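Local coordinates for uncharacterized HDOD domain protein (Geobacter sulfurreducens, PDB 3HC1), which is of unknown function but binds two iron(III) ions in an HD-type metal site and is probably related to metal-dependent phosphohydrolases, at residues A[128-140]-A[274-288]. Residues are numbered along the deposited sequence; the frame is centred on the assembly and turned at random.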
loop_
_atom_site.group_PDB
_atom_site.type_symbol
_atom_site.label_atom_id
_atom_site.label_comp_id
_atom_site.label_asym_id
_atom_site.label_seq_id
_atom_site.Cartn_x
_atom_site.Cartn_y
_atom_site.Cartn_z
ATOM N N ARG A 128 2.264 3.580 -5.277
ATOM C CA ARG A 128 2.519 4.388 -6.477
ATOM C C ARG A 128 2.452 3.584 -7.754
ATOM O O ARG A 128 1.912 4.050 -8.775
ATOM C CB ARG A 128 3.852 5.108 -6.393
ATOM C CG ARG A 128 3.842 6.260 -5.448
ATOM C CD ARG A 128 5.197 6.961 -5.322
ATOM N NE ARG A 128 5.097 8.081 -4.412
ATOM C CZ ARG A 128 6.075 8.926 -4.100
ATOM N NH1 ARG A 128 7.288 8.813 -4.632
ATOM N NH2 ARG A 128 5.819 9.916 -3.264
ATOM N N ILE A 129 3.046 2.396 -7.734
ATOM C CA ILE A 129 3.014 1.514 -8.897
ATOM C C ILE A 129 1.612 0.993 -9.142
ATOM O O ILE A 129 1.166 0.941 -10.302
ATOM C CB ILE A 129 4.044 0.340 -8.776
ATOM C CG1 ILE A 129 5.434 0.957 -8.991
ATOM C CG2 ILE A 129 3.737 -0.800 -9.827
ATOM C CD1 ILE A 129 6.570 0.168 -8.590
ATOM N N ALA A 130 0.911 0.596 -8.075
ATOM C CA ALA A 130 -0.467 0.155 -8.238
ATOM C C ALA A 130 -1.326 1.279 -8.856
ATOM O O ALA A 130 -2.161 0.995 -9.707
ATOM C CB ALA A 130 -1.042 -0.304 -6.967
ATOM N N LYS A 131 -1.077 2.522 -8.469
ATOM C CA LYS A 131 -1.811 3.625 -9.044
ATOM C C LYS A 131 -1.469 3.775 -10.506
ATOM O O LYS A 131 -2.391 3.954 -11.301
ATOM C CB LYS A 131 -1.616 4.931 -8.326
ATOM C CG LYS A 131 -2.697 5.960 -8.726
ATOM C CD LYS A 131 -2.458 7.310 -8.117
ATOM C CE LYS A 131 -3.514 8.326 -8.596
ATOM N NZ LYS A 131 -3.174 9.733 -8.196
ATOM N N LEU A 132 -0.170 3.687 -10.866
ATOM C CA LEU A 132 0.246 3.795 -12.280
ATOM C C LEU A 132 -0.528 2.789 -13.134
ATOM O O LEU A 132 -1.038 3.147 -14.228
ATOM C CB LEU A 132 1.749 3.588 -12.461
ATOM C CG LEU A 132 2.693 4.680 -11.952
ATOM C CD1 LEU A 132 4.117 4.134 -11.846
ATOM C CD2 LEU A 132 2.623 5.947 -12.830
ATOM N N ILE A 133 -0.633 1.544 -12.632
ATOM C CA ILE A 133 -1.392 0.526 -13.312
ATOM C C ILE A 133 -2.886 0.897 -13.474
ATOM O O ILE A 133 -3.486 0.674 -14.568
ATOM C CB ILE A 133 -1.176 -0.862 -12.691
ATOM C CG1 ILE A 133 0.308 -1.259 -12.846
ATOM C CG2 ILE A 133 -2.111 -1.901 -13.370
ATOM C CD1 ILE A 133 0.805 -2.266 -11.866
ATOM N N ALA A 134 -3.483 1.451 -12.411
ATOM C CA ALA A 134 -4.851 1.903 -12.431
ATOM C C ALA A 134 -5.041 2.876 -13.598
ATOM O O ALA A 134 -5.955 2.750 -14.393
ATOM C CB ALA A 134 -5.150 2.619 -11.189
ATOM N N GLU A 135 -4.152 3.838 -13.666
ATOM C CA GLU A 135 -4.164 4.837 -14.727
ATOM C C GLU A 135 -4.014 4.228 -16.121
ATOM O O GLU A 135 -4.812 4.529 -17.017
ATOM C CB GLU A 135 -3.105 5.921 -14.437
ATOM C CG GLU A 135 -3.449 6.710 -13.151
ATOM C CD GLU A 135 -2.326 7.618 -12.644
ATOM O OE1 GLU A 135 -1.141 7.390 -12.952
ATOM O OE2 GLU A 135 -2.660 8.574 -11.923
ATOM N N ARG A 136 -3.044 3.329 -16.302
ATOM C CA ARG A 136 -2.805 2.746 -17.624
ATOM C C ARG A 136 -3.885 1.794 -18.105
ATOM O O ARG A 136 -3.995 1.533 -19.312
ATOM C CB ARG A 136 -1.455 1.998 -17.691
ATOM C CG ARG A 136 -0.248 2.851 -17.456
ATOM C CD ARG A 136 -0.033 3.932 -18.494
ATOM N NE ARG A 136 1.096 4.745 -18.063
ATOM C CZ ARG A 136 1.040 5.777 -17.224
ATOM N NH1 ARG A 136 -0.119 6.224 -16.745
ATOM N NH2 ARG A 136 2.165 6.384 -16.867
ATOM N N THR A 137 -4.694 1.279 -17.195
ATOM C CA THR A 137 -5.724 0.321 -17.565
ATOM C C THR A 137 -7.095 0.991 -17.566
ATOM O O THR A 137 -8.109 0.328 -17.763
ATOM C CB THR A 137 -5.685 -0.899 -16.618
ATOM O OG1 THR A 137 -5.933 -0.482 -15.256
ATOM C CG2 THR A 137 -4.331 -1.652 -16.732
ATOM N N GLY A 138 -7.123 2.295 -17.303
ATOM C CA GLY A 138 -8.356 3.100 -17.334
ATOM C C GLY A 138 -9.276 2.934 -16.139
ATOM O O GLY A 138 -10.487 3.220 -16.235
ATOM N N PHE A 139 -8.727 2.502 -15.000
ATOM C CA PHE A 139 -9.543 2.313 -13.806
ATOM C C PHE A 139 -9.996 3.706 -13.327
ATOM O O PHE A 139 -9.199 4.631 -13.226
ATOM C CB PHE A 139 -8.766 1.548 -12.722
ATOM C CG PHE A 139 -9.582 1.200 -11.545
ATOM C CD1 PHE A 139 -10.436 0.115 -11.579
ATOM C CD2 PHE A 139 -9.550 1.972 -10.400
ATOM C CE1 PHE A 139 -11.219 -0.205 -10.472
ATOM C CE2 PHE A 139 -10.343 1.666 -9.300
ATOM C CZ PHE A 139 -11.173 0.569 -9.338
ATOM N N LEU A 140 -11.295 3.874 -13.109
ATOM C CA LEU A 140 -11.890 5.211 -12.882
ATOM C C LEU A 140 -11.520 6.012 -11.596
ATOM O O LEU A 140 -11.528 7.261 -11.582
ATOM C CB LEU A 140 -13.437 5.118 -13.026
ATOM C CG LEU A 140 -13.914 5.060 -14.491
ATOM C CD1 LEU A 140 -15.472 5.177 -14.630
ATOM C CD2 LEU A 140 -13.242 6.147 -15.339
ATOM N N LEU A 274 -12.850 -5.055 -15.839
ATOM C CA LEU A 274 -13.005 -3.847 -16.636
ATOM C C LEU A 274 -13.233 -4.292 -18.079
ATOM O O LEU A 274 -12.307 -4.295 -18.888
ATOM C CB LEU A 274 -11.736 -2.979 -16.524
ATOM C CG LEU A 274 -11.297 -2.589 -15.094
ATOM C CD1 LEU A 274 -9.948 -1.804 -15.076
ATOM C CD2 LEU A 274 -12.416 -1.805 -14.375
ATOM N N GLY A 275 -14.478 -4.664 -18.388
ATOM C CA GLY A 275 -14.846 -5.227 -19.701
ATOM C C GLY A 275 -14.402 -4.417 -20.926
ATOM O O GLY A 275 -14.038 -4.995 -21.969
ATOM N N GLY A 276 -14.426 -3.087 -20.799
ATOM C CA GLY A 276 -14.033 -2.183 -21.890
ATOM C C GLY A 276 -12.551 -1.790 -21.957
ATOM O O GLY A 276 -12.120 -1.206 -22.951
ATOM N N SER A 277 -11.768 -2.108 -20.926
ATOM C CA SER A 277 -10.362 -1.650 -20.875
ATOM C C SER A 277 -9.432 -2.377 -21.856
ATOM O O SER A 277 -9.371 -3.622 -21.918
ATOM C CB SER A 277 -9.783 -1.708 -19.457
ATOM O OG SER A 277 -9.429 -3.020 -19.084
ATOM N N ASP A 278 -8.730 -1.567 -22.637
ATOM C CA ASP A 278 -7.783 -2.044 -23.638
ATOM C C ASP A 278 -6.405 -1.554 -23.236
ATOM O O ASP A 278 -6.162 -0.341 -23.148
ATOM C CB ASP A 278 -8.149 -1.503 -25.022
ATOM C CG ASP A 278 -9.428 -2.113 -25.564
ATOM O OD1 ASP A 278 -10.218 -2.696 -24.778
ATOM O OD2 ASP A 278 -9.649 -2.009 -26.788
ATOM N N PHE A 279 -5.521 -2.496 -22.952
ATOM C CA PHE A 279 -4.162 -2.175 -22.555
ATOM C C PHE A 279 -3.226 -3.273 -23.025
ATOM O O PHE A 279 -3.665 -4.398 -23.331
ATOM C CB PHE A 279 -4.056 -1.983 -21.033
ATOM C CG PHE A 279 -4.417 -3.203 -20.228
ATOM C CD1 PHE A 279 -3.470 -4.171 -19.947
ATOM C CD2 PHE A 279 -5.692 -3.356 -19.719
ATOM C CE1 PHE A 279 -3.788 -5.285 -19.187
ATOM C CE2 PHE A 279 -6.015 -4.458 -18.939
ATOM C CZ PHE A 279 -5.075 -5.418 -18.673
ATOM N N ASP A 280 -1.942 -2.940 -23.069
ATOM C CA ASP A 280 -0.948 -3.904 -23.393
ATOM C C ASP A 280 -0.045 -4.043 -22.159
ATOM O O ASP A 280 0.797 -3.189 -21.901
ATOM C CB ASP A 280 -0.185 -3.438 -24.626
ATOM C CG ASP A 280 0.889 -4.407 -25.053
ATOM O OD1 ASP A 280 1.090 -5.440 -24.387
ATOM O OD2 ASP A 280 1.530 -4.135 -26.082
ATOM N N GLU A 281 -0.215 -5.139 -21.420
ATOM C CA GLU A 281 0.595 -5.380 -20.222
ATOM C C GLU A 281 2.107 -5.485 -20.536
ATOM O O GLU A 281 2.935 -5.165 -19.691
ATOM C CB GLU A 281 0.089 -6.602 -19.455
ATOM C CG GLU A 281 0.165 -7.929 -20.190
ATOM C CD GLU A 281 -1.124 -8.263 -20.930
ATOM O OE1 GLU A 281 -1.700 -7.348 -21.533
ATOM O OE2 GLU A 281 -1.556 -9.421 -20.876
ATOM N N LYS A 282 2.478 -5.904 -21.749
ATOM C CA LYS A 282 3.892 -5.872 -22.172
ATOM C C LYS A 282 4.480 -4.457 -22.105
ATOM O O LYS A 282 5.556 -4.242 -21.553
ATOM C CB LYS A 282 4.069 -6.425 -23.593
ATOM C CG LYS A 282 3.787 -7.930 -23.729
ATOM C CD LYS A 282 4.108 -8.439 -25.146
ATOM C CE LYS A 282 3.054 -7.979 -26.198
ATOM N NZ LYS A 282 3.578 -7.748 -27.615
ATOM N N LEU A 283 3.765 -3.483 -22.645
ATOM C CA LEU A 283 4.240 -2.083 -22.623
ATOM C C LEU A 283 4.201 -1.479 -21.215
ATOM O O LEU A 283 5.068 -0.683 -20.865
ATOM C CB LEU A 283 3.432 -1.225 -23.584
ATOM C CG LEU A 283 3.535 -1.711 -25.041
ATOM C CD1 LEU A 283 2.564 -0.918 -25.957
ATOM C CD2 LEU A 283 4.985 -1.661 -25.571
ATOM N N ILE A 284 3.212 -1.864 -20.413
ATOM C CA ILE A 284 3.157 -1.411 -19.017
ATOM C C ILE A 284 4.351 -1.945 -18.213
ATOM O O ILE A 284 4.982 -1.189 -17.506
ATOM C CB ILE A 284 1.845 -1.791 -18.276
ATOM C CG1 ILE A 284 0.603 -1.226 -18.998
ATOM C CG2 ILE A 284 1.881 -1.298 -16.775
ATOM C CD1 ILE A 284 -0.706 -1.782 -18.486
ATOM N N VAL A 285 4.644 -3.240 -18.304
ATOM C CA VAL A 285 5.801 -3.784 -17.615
ATOM C C VAL A 285 7.071 -3.067 -18.094
ATOM O O VAL A 285 7.906 -2.665 -17.287
ATOM C CB VAL A 285 5.951 -5.297 -17.803
ATOM C CG1 VAL A 285 7.336 -5.767 -17.209
ATOM C CG2 VAL A 285 4.828 -6.004 -17.117
ATOM N N ALA A 286 7.187 -2.873 -19.416
ATOM C CA ALA A 286 8.334 -2.173 -19.970
ATOM C C ALA A 286 8.498 -0.782 -19.421
ATOM O O ALA A 286 9.654 -0.379 -19.052
ATOM C CB ALA A 286 8.311 -2.158 -21.483
ATOM N N GLU A 287 7.382 -0.057 -19.329
ATOM C CA GLU A 287 7.380 1.300 -18.751
ATOM C C GLU A 287 7.836 1.324 -17.295
ATOM O O GLU A 287 8.635 2.190 -16.877
ATOM C CB GLU A 287 5.991 1.944 -18.862
ATOM C CG GLU A 287 5.969 3.357 -18.326
ATOM C CD GLU A 287 4.585 3.960 -18.248
ATOM O OE1 GLU A 287 3.600 3.365 -18.752
ATOM O OE2 GLU A 287 4.499 5.073 -17.712
ATOM N N LEU A 288 7.273 0.419 -16.496
ATOM C CA LEU A 288 7.682 0.305 -15.081
ATOM C C LEU A 288 9.193 0.082 -14.966
ATOM O O LEU A 288 9.904 0.790 -14.232
ATOM C CB LEU A 288 6.895 -0.816 -14.391
ATOM C CG LEU A 288 5.392 -0.465 -14.177
ATOM C CD1 LEU A 288 4.680 -1.695 -13.658
ATOM C CD2 LEU A 288 5.159 0.770 -13.277
#
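Ile129 and Leu288 begin a contact that runs through Thr137 and Phe279, whose CA atoms are 5.8 Å apart, to Phe139 and Leu274. Helices 128-136 and 281-288 run roughly antiparallel in the all-helical HDOD fold, 144° between directions, their axes 11.3 Å apart at closest approach. Helix 128-136 ends in a Schellman motif, with Gly138 at positive phi, and the chain 274-280 runs past that end. Helix 116-136 also carries the iron ligand His122, but the contact itself is structural packing: the side chain of Ile129 is about 9 Å from that of His122 and about 11 Å from a bound iron. Leu288 CD2 meets Leu132 CD1 at 3.8 Å, while Ile284 CD1 lies against Arg136 CB and Thr137 CG2. Thr137 CG2 sits over one face of the Phe279 ring, 3.8 Å from its centroid and 16° off the normal, a CH-pi contact; Arg271 makes a cation-pi interaction with the same ring. With chi1 at 61°, Thr137 turns OG1 back to Ile133 O. On the exposed flank, Arg136 bends at chi2 and grips the extended Glu287 side-on, guanidinium and carboxylate planes nearly coplanar: NE donates to OE1 at 2.9 Å and NH2 to OE2 at 2.8 Å, both on syn lone pairs.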